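Local coordinates for alpha-hemoglobin-stabilizing protein (Homo sapiens, PDB 1Z8U), which acts as a chaperone for alpha-hemoglobin, protecting the free subunit from aggregation and precipitation during erythroid cell development, at residues E69-Q72 with E73-L77; V40-D43 with W44-Y48. The protein carries 1 engineered substitution. All coordinates share one frame; numbering follows the deposited sequence.

Running from the N terminus, the chain forms three helices, 5-23, 34-52 and 60-86, packed as a bundle in which local and tertiary contacts share the same side chains. Contact 2, residues 40-48, lies within the middle helix and is complete before contact 1, residues 69-77, begins within the last. Each is a pairing of successive helical turns, so neither closes a loop; they stand in series, neither nested nor crossed, with centres about 11 Å apart. Met45 of contact 2 packs against Leu74 and Asn75 of contact 1, and Arg71 makes a long, weak ion pair with Glu42. Helix 5-23 touches both, joining all three helices.

Contact 1. Residues E69-Q72 with E73-L77; sequences ELRQ and ELNTL
The carboxamide of Asn75 lies with one face over the carbonyl oxygen of Arg71, one helical turn earlier. Arg71 O stands 2.9 Å from Asn75 CG, above the amide plane, so although Asn75 ND2 is near, the approach is too poorly angled for a hydrogen bond. ND2 of the same amide packs against SD of Met45, on helix 34-52. Arg71 O instead accepts the backbone bond from Asn75 N (3.1 Å). Chi1 of -60° sets Asn75 CG beside its own backbone N, which swings the amide back over the preceding turn.

One residue further along, the carbonyl of Gln72 is served differently. Thr76 OG1 donates to Gln72 O over 3.0 Å, a side-chain bond added to the weak one from Thr76 N. On the buried side, Leu70 CG meets Leu74 CD1 at 3.5 Å, the two leucines crossing at an angle. Glu69 and Glu73 bring OE2 and OE1 to 4.4 Å of each other, a like-charge proximity that may raise their proton affinity slightly.

Residues 69-77 thus divide their side chains between two neighbouring helices. Leu70 packs on Tyr52 and Arg71 on Ile49, both of helix 34-52, whereas Glu73 touches Leu15 of helix 5-23; Leu74 reaches both helices, touching Met45 on one and Leu15 and Phe18 on the other.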
ATOM      1  N   GLU A  69       0.860 -20.888   9.397  1.00 95.17           N
ATOM      2  CA  GLU A  69       2.018 -21.305   8.616  1.00 95.52           C
ATOM      3  C   GLU A  69       2.363 -20.186   7.644  1.00 93.13           C
ATOM      4  O   GLU A  69       3.535 -19.877   7.422  1.00 91.32           O
ATOM      5  CB  GLU A  69       1.730 -22.593   7.835  1.00100.36           C
ATOM      6  CG  GLU A  69       2.994 -23.281   7.311  1.00109.77           C
ATOM      7  CD  GLU A  69       2.735 -24.210   6.133  1.00115.62           C
ATOM      8  OE1 GLU A  69       1.817 -25.052   6.224  1.00119.72           O
ATOM      9  OE2 GLU A  69       3.458 -24.101   5.114  1.00118.78           O
ATOM     10  N   LEU A  70       1.331 -19.580   7.063  1.00 91.37           N
ATOM     11  CA  LEU A  70       1.520 -18.483   6.123  1.00 88.94           C
ATOM     12  C   LEU A  70       2.350 -17.388   6.789  1.00 88.88           C
ATOM     13  O   LEU A  70       3.454 -17.073   6.334  1.00 86.40           O
ATOM     14  CB  LEU A  70       0.164 -17.916   5.682  1.00 86.71           C
ATOM     15  CG  LEU A  70       0.176 -16.610   4.876  1.00 84.24           C
ATOM     16  CD1 LEU A  70       0.900 -16.803   3.543  1.00 82.17           C
ATOM     17  CD2 LEU A  70      -1.256 -16.155   4.659  1.00 83.22           C
ATOM     18  N   ARG A  71       1.818 -16.818   7.868  1.00 90.24           N
ATOM     19  CA  ARG A  71       2.523 -15.768   8.588  1.00 93.74           C
ATOM     20  C   ARG A  71       3.963 -16.175   8.901  1.00 96.61           C
ATOM     21  O   ARG A  71       4.871 -15.346   8.813  1.00 97.73           O
ATOM     22  CB  ARG A  71       1.780 -15.404   9.875  1.00 92.76           C
ATOM     23  CG  ARG A  71       2.578 -14.500  10.797  1.00 94.84           C
ATOM     24  CD  ARG A  71       1.707 -13.857  11.858  1.00 98.18           C
ATOM     25  NE  ARG A  71       1.163 -12.581  11.402  1.00102.84           N
ATOM     26  CZ  ARG A  71       0.264 -11.864  12.070  1.00104.82           C
ATOM     27  NH1 ARG A  71      -0.205 -12.298  13.235  1.00106.01           N
ATOM     28  NH2 ARG A  71      -0.167 -10.709  11.572  1.00105.09           N
ATOM     29  N   GLN A  72       4.173 -17.445   9.260  1.00100.29           N
ATOM     30  CA  GLN A  72       5.517 -17.944   9.560  1.00102.72           C
ATOM     31  C   GLN A  72       6.403 -17.764   8.330  1.00 99.23           C
ATOM     32  O   GLN A  72       7.569 -17.380   8.441  1.00 98.87           O
ATOM     33  CB  GLN A  72       5.499 -19.437   9.914  1.00111.22           C
ATOM     34  CG  GLN A  72       6.424 -19.884  11.034  1.00124.80           C
ATOM     35  CD  GLN A  72       7.858 -20.085  10.542  1.00132.39           C
ATOM     36  OE1 GLN A  72       8.800 -19.516  11.100  1.00137.71           O
ATOM     37  NE2 GLN A  72       8.026 -20.886   9.492  1.00138.08           N
ATOM     38  N   GLU A  73       5.836 -18.053   7.161  1.00 94.58           N
ATOM     39  CA  GLU A  73       6.556 -17.947   5.898  1.00 90.69           C
ATOM     40  C   GLU A  73       6.712 -16.512   5.408  1.00 85.87           C
ATOM     41  O   GLU A  73       7.772 -16.142   4.898  1.00 84.34           O
ATOM     42  CB  GLU A  73       5.857 -18.785   4.826  1.00 95.14           C
ATOM     43  CG  GLU A  73       5.868 -20.283   5.109  1.00102.95           C
ATOM     44  CD  GLU A  73       7.272 -20.871   5.143  1.00106.75           C
ATOM     45  OE1 GLU A  73       7.400 -22.079   5.436  1.00110.83           O
ATOM     46  OE2 GLU A  73       8.247 -20.135   4.875  1.00109.71           O
ATOM     47  N   LEU A  74       5.663 -15.709   5.557  1.00 78.60           N
ATOM     48  CA  LEU A  74       5.717 -14.317   5.130  1.00 73.79           C
ATOM     49  C   LEU A  74       6.885 -13.623   5.823  1.00 74.20           C
ATOM     50  O   LEU A  74       7.573 -12.792   5.230  1.00 72.84           O
ATOM     51  CB  LEU A  74       4.403 -13.613   5.466  1.00 66.98           C
ATOM     52  CG  LEU A  74       3.210 -14.101   4.643  1.00 63.82           C
ATOM     53  CD1 LEU A  74       1.921 -13.568   5.229  1.00 63.37           C
ATOM     54  CD2 LEU A  74       3.372 -13.661   3.204  1.00 62.00           C
ATOM     55  N   ASN A  75       7.107 -13.988   7.081  1.00 75.93           N
ATOM     56  CA  ASN A  75       8.192 -13.425   7.872  1.00 79.26           C
ATOM     57  C   ASN A  75       9.542 -13.852   7.316  1.00 81.01           C
ATOM     58  O   ASN A  75      10.483 -13.065   7.273  1.00 80.46           O
ATOM     59  CB  ASN A  75       8.078 -13.890   9.322  1.00 79.49           C
ATOM     60  CG  ASN A  75       6.773 -13.476   9.965  1.00 80.75           C
ATOM     61  OD1 ASN A  75       6.497 -13.822  11.114  1.00 81.76           O
ATOM     62  ND2 ASN A  75       5.960 -12.731   9.229  1.00 82.72           N
ATOM     63  N   THR A  76       9.630 -15.106   6.888  1.00 85.68           N
ATOM     64  CA  THR A  76      10.869 -15.645   6.342  1.00 91.60           C
ATOM     65  C   THR A  76      11.326 -14.881   5.096  1.00 91.38           C
ATOM     66  O   THR A  76      12.524 -14.816   4.805  1.00 92.81           O
ATOM     67  CB  THR A  76      10.716 -17.144   6.001  1.00 93.08           C
ATOM     68  OG1 THR A  76      10.218 -17.841   7.151  1.00 95.09           O
ATOM     69  CG2 THR A  76      12.061 -17.744   5.606  1.00 95.20           C
ATOM     70  N   LEU A  77      10.376 -14.312   4.359  1.00 89.11           N
ATOM     71  CA  LEU A  77      10.709 -13.537   3.170  1.00 86.72           C
ATOM     72  C   LEU A  77      10.972 -12.095   3.581  1.00 85.27           C
ATOM     73  O   LEU A  77      11.905 -11.457   3.094  1.00 85.64           O
ATOM     74  CB  LEU A  77       9.561 -13.575   2.158  1.00 87.07           C
ATOM     75  CG  LEU A  77       9.389 -14.823   1.289  1.00 86.72           C
ATOM     76  CD1 LEU A  77       9.206 -16.050   2.164  1.00 90.52           C
ATOM     77  CD2 LEU A  77       8.192 -14.641   0.374  1.00 85.73           C
TER

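Contact 2. Residues V40-D43 with W44-Y48; sequences VVED and WMNFY
Val40 and Trp44 form an i to i+4 CH-pi pair on the middle helix of a three-helix bundle. Val40 CG1 sits over one face of the indole, 3.3 Å from the centroid of the Trp44 six-membered ring and 18° off its normal, and comes closest to CZ2. With CG1 anti to its backbone N (chi1 162°), Val40 extends alongside the tryptophan in the same direction. Val41 adds a looser touch, its CG2 lying 4.1 Å from Trp44 CE3, while its other methyl, CG1, meets CE of Met45 at 3.4 Å.

Backbone bonds fix this spacing: Trp44 N to Val40 O (2.9 Å) and Met45 N to Val41 O (2.8 Å).

Farther out, Trp44 touches Leu21 of helix 5-23, and Val41 packs on Phe81 of helix 60-86. The chain of another protein, probably alpha-hemoglobin, covers the outer side: its side chains meet the rings of Trp44 and Phe47, which would make this turn part of the client-binding surface. There Asp43 OD1 is hydrogen-bonded to a polar side chain of that other chain, while Asp43 O accepts Phe47 N at 2.8 Å.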
ATOM      1  N   VAL A  40       5.056  -0.558   7.813  1.00 46.69           N
ATOM      2  CA  VAL A  40       4.576  -0.803   6.452  1.00 45.98           C
ATOM      3  C   VAL A  40       4.506  -2.293   6.168  1.00 48.28           C
ATOM      4  O   VAL A  40       3.448  -2.817   5.830  1.00 45.28           O
ATOM      5  CB  VAL A  40       5.493  -0.161   5.384  1.00 45.96           C
ATOM      6  CG1 VAL A  40       5.233  -0.792   4.040  1.00 45.16           C
ATOM      7  CG2 VAL A  40       5.230   1.318   5.283  1.00 42.80           C
ATOM      8  N   VAL A  41       5.641  -2.980   6.311  1.00 54.41           N
ATOM      9  CA  VAL A  41       5.696  -4.423   6.051  1.00 55.35           C
ATOM     10  C   VAL A  41       4.702  -5.211   6.895  1.00 56.16           C
ATOM     11  O   VAL A  41       4.025  -6.099   6.379  1.00 56.97           O
ATOM     12  CB  VAL A  41       7.131  -4.993   6.259  1.00 57.36           C
ATOM     13  CG1 VAL A  41       7.153  -6.512   5.991  1.00 56.95           C
ATOM     14  CG2 VAL A  41       8.104  -4.297   5.317  1.00 56.38           C
ATOM     15  N   GLU A  42       4.587  -4.899   8.181  1.00 59.78           N
ATOM     16  CA  GLU A  42       3.633  -5.635   8.995  1.00 65.06           C
ATOM     17  C   GLU A  42       2.220  -5.402   8.482  1.00 64.36           C
ATOM     18  O   GLU A  42       1.387  -6.306   8.560  1.00 64.03           O
ATOM     19  CB  GLU A  42       3.729  -5.251  10.468  1.00 72.91           C
ATOM     20  CG  GLU A  42       3.928  -6.464  11.392  1.00 85.82           C
ATOM     21  CD  GLU A  42       2.710  -7.375  11.501  1.00 92.77           C
ATOM     22  OE1 GLU A  42       2.822  -8.454  12.133  1.00 95.90           O
ATOM     23  OE2 GLU A  42       1.644  -7.014  10.961  1.00 96.82           O
ATOM     24  N   ASP A  43       1.944  -4.204   7.957  1.00 61.88           N
ATOM     25  CA  ASP A  43       0.618  -3.925   7.404  1.00 59.37           C
ATOM     26  C   ASP A  43       0.422  -4.808   6.176  1.00 58.22           C
ATOM     27  O   ASP A  43      -0.654  -5.377   5.961  1.00 55.30           O
ATOM     28  CB  ASP A  43       0.476  -2.453   7.017  1.00 61.40           C
ATOM     29  CG  ASP A  43       0.188  -1.559   8.211  1.00 62.01           C
ATOM     30  OD1 ASP A  43       0.172  -0.327   8.038  1.00 64.21           O
ATOM     31  OD2 ASP A  43      -0.031  -2.079   9.322  1.00 64.02           O
ATOM     32  N   TRP A  44       1.475  -4.938   5.378  1.00 58.24           N
ATOM     33  CA  TRP A  44       1.415  -5.783   4.195  1.00 60.53           C
ATOM     34  C   TRP A  44       1.169  -7.234   4.586  1.00 60.96           C
ATOM     35  O   TRP A  44       0.457  -7.952   3.887  1.00 59.83           O
ATOM     36  CB  TRP A  44       2.708  -5.691   3.395  1.00 60.70           C
ATOM     37  CG  TRP A  44       2.914  -4.364   2.742  1.00 63.40           C
ATOM     38  CD1 TRP A  44       1.959  -3.429   2.456  1.00 62.44           C
ATOM     39  CD2 TRP A  44       4.145  -3.855   2.220  1.00 64.41           C
ATOM     40  NE1 TRP A  44       2.520  -2.371   1.788  1.00 64.37           N
ATOM     41  CE2 TRP A  44       3.862  -2.605   1.630  1.00 64.47           C
ATOM     42  CE3 TRP A  44       5.463  -4.335   2.191  1.00 64.76           C
ATOM     43  CZ2 TRP A  44       4.852  -1.826   1.016  1.00 66.47           C
ATOM     44  CZ3 TRP A  44       6.443  -3.563   1.582  1.00 65.80           C
ATOM     45  CH2 TRP A  44       6.133  -2.321   1.002  1.00 65.21           C
ATOM     46  N   MET A  45       1.752  -7.676   5.697  1.00 61.20           N
ATOM     47  CA  MET A  45       1.532  -9.057   6.127  1.00 63.34           C
ATOM     48  C   MET A  45       0.142  -9.212   6.735  1.00 61.16           C
ATOM     49  O   MET A  45      -0.571 -10.161   6.421  1.00 58.60           O
ATOM     50  CB  MET A  45       2.629  -9.511   7.103  1.00 63.98           C
ATOM     51  CG  MET A  45       3.969  -9.686   6.404  1.00 64.82           C
ATOM     52  SD  MET A  45       5.255 -10.436   7.403  1.00 66.18           S
ATOM     53  CE  MET A  45       6.117  -8.990   7.998  1.00 67.15           C
ATOM     54  N   ASN A  46      -0.257  -8.276   7.590  1.00 61.52           N
ATOM     55  CA  ASN A  46      -1.595  -8.338   8.168  1.00 61.72           C
ATOM     56  C   ASN A  46      -2.540  -8.475   6.980  1.00 61.42           C
ATOM     57  O   ASN A  46      -3.415  -9.336   6.949  1.00 60.28           O
ATOM     58  CB  ASN A  46      -1.913  -7.051   8.940  1.00 61.10           C
ATOM     59  CG  ASN A  46      -1.212  -6.986  10.287  1.00 63.91           C
ATOM     60  OD1 ASN A  46      -1.268  -5.970  10.987  1.00 66.24           O
ATOM     61  ND2 ASN A  46      -0.553  -8.075  10.662  1.00 65.07           N
ATOM     62  N   PHE A  47      -2.316  -7.614   5.993  1.00 61.55           N
ATOM     63  CA  PHE A  47      -3.095  -7.576   4.764  1.00 59.04           C
ATOM     64  C   PHE A  47      -3.270  -8.961   4.135  1.00 57.90           C
ATOM     65  O   PHE A  47      -4.394  -9.390   3.904  1.00 56.96           O
ATOM     66  CB  PHE A  47      -2.419  -6.603   3.776  1.00 58.78           C
ATOM     67  CG  PHE A  47      -2.886  -6.748   2.358  1.00 55.71           C
ATOM     68  CD1 PHE A  47      -1.962  -6.797   1.318  1.00 53.58           C
ATOM     69  CD2 PHE A  47      -4.245  -6.876   2.063  1.00 54.81           C
ATOM     70  CE1 PHE A  47      -2.374  -6.976   0.004  1.00 54.91           C
ATOM     71  CE2 PHE A  47      -4.673  -7.057   0.752  1.00 56.84           C
ATOM     72  CZ  PHE A  47      -3.736  -7.107  -0.284  1.00 56.41           C
ATOM     73  N   TYR A  48      -2.165  -9.649   3.846  1.00 60.64           N
ATOM     74  CA  TYR A  48      -2.226 -10.988   3.248  1.00 63.08           C
ATOM     75  C   TYR A  48      -2.968 -11.977   4.137  1.00 65.57           C
ATOM     76  O   TYR A  48      -3.771 -12.780   3.663  1.00 66.32           O
ATOM     77  CB  TYR A  48      -0.824 -11.534   2.977  1.00 60.10           C
ATOM     78  CG  TYR A  48      -0.232 -11.078   1.671  1.00 59.07           C
ATOM     79  CD1 TYR A  48      -0.079  -9.718   1.395  1.00 57.72           C
ATOM     80  CD2 TYR A  48       0.193 -12.002   0.711  1.00 56.89           C
ATOM     81  CE1 TYR A  48       0.484  -9.285   0.197  1.00 56.08           C
ATOM     82  CE2 TYR A  48       0.764 -11.578  -0.499  1.00 57.35           C
ATOM     83  CZ  TYR A  48       0.908 -10.213  -0.743  1.00 56.76           C
ATOM     84  OH  TYR A  48       1.503  -9.768  -1.898  1.00 51.33           O
TER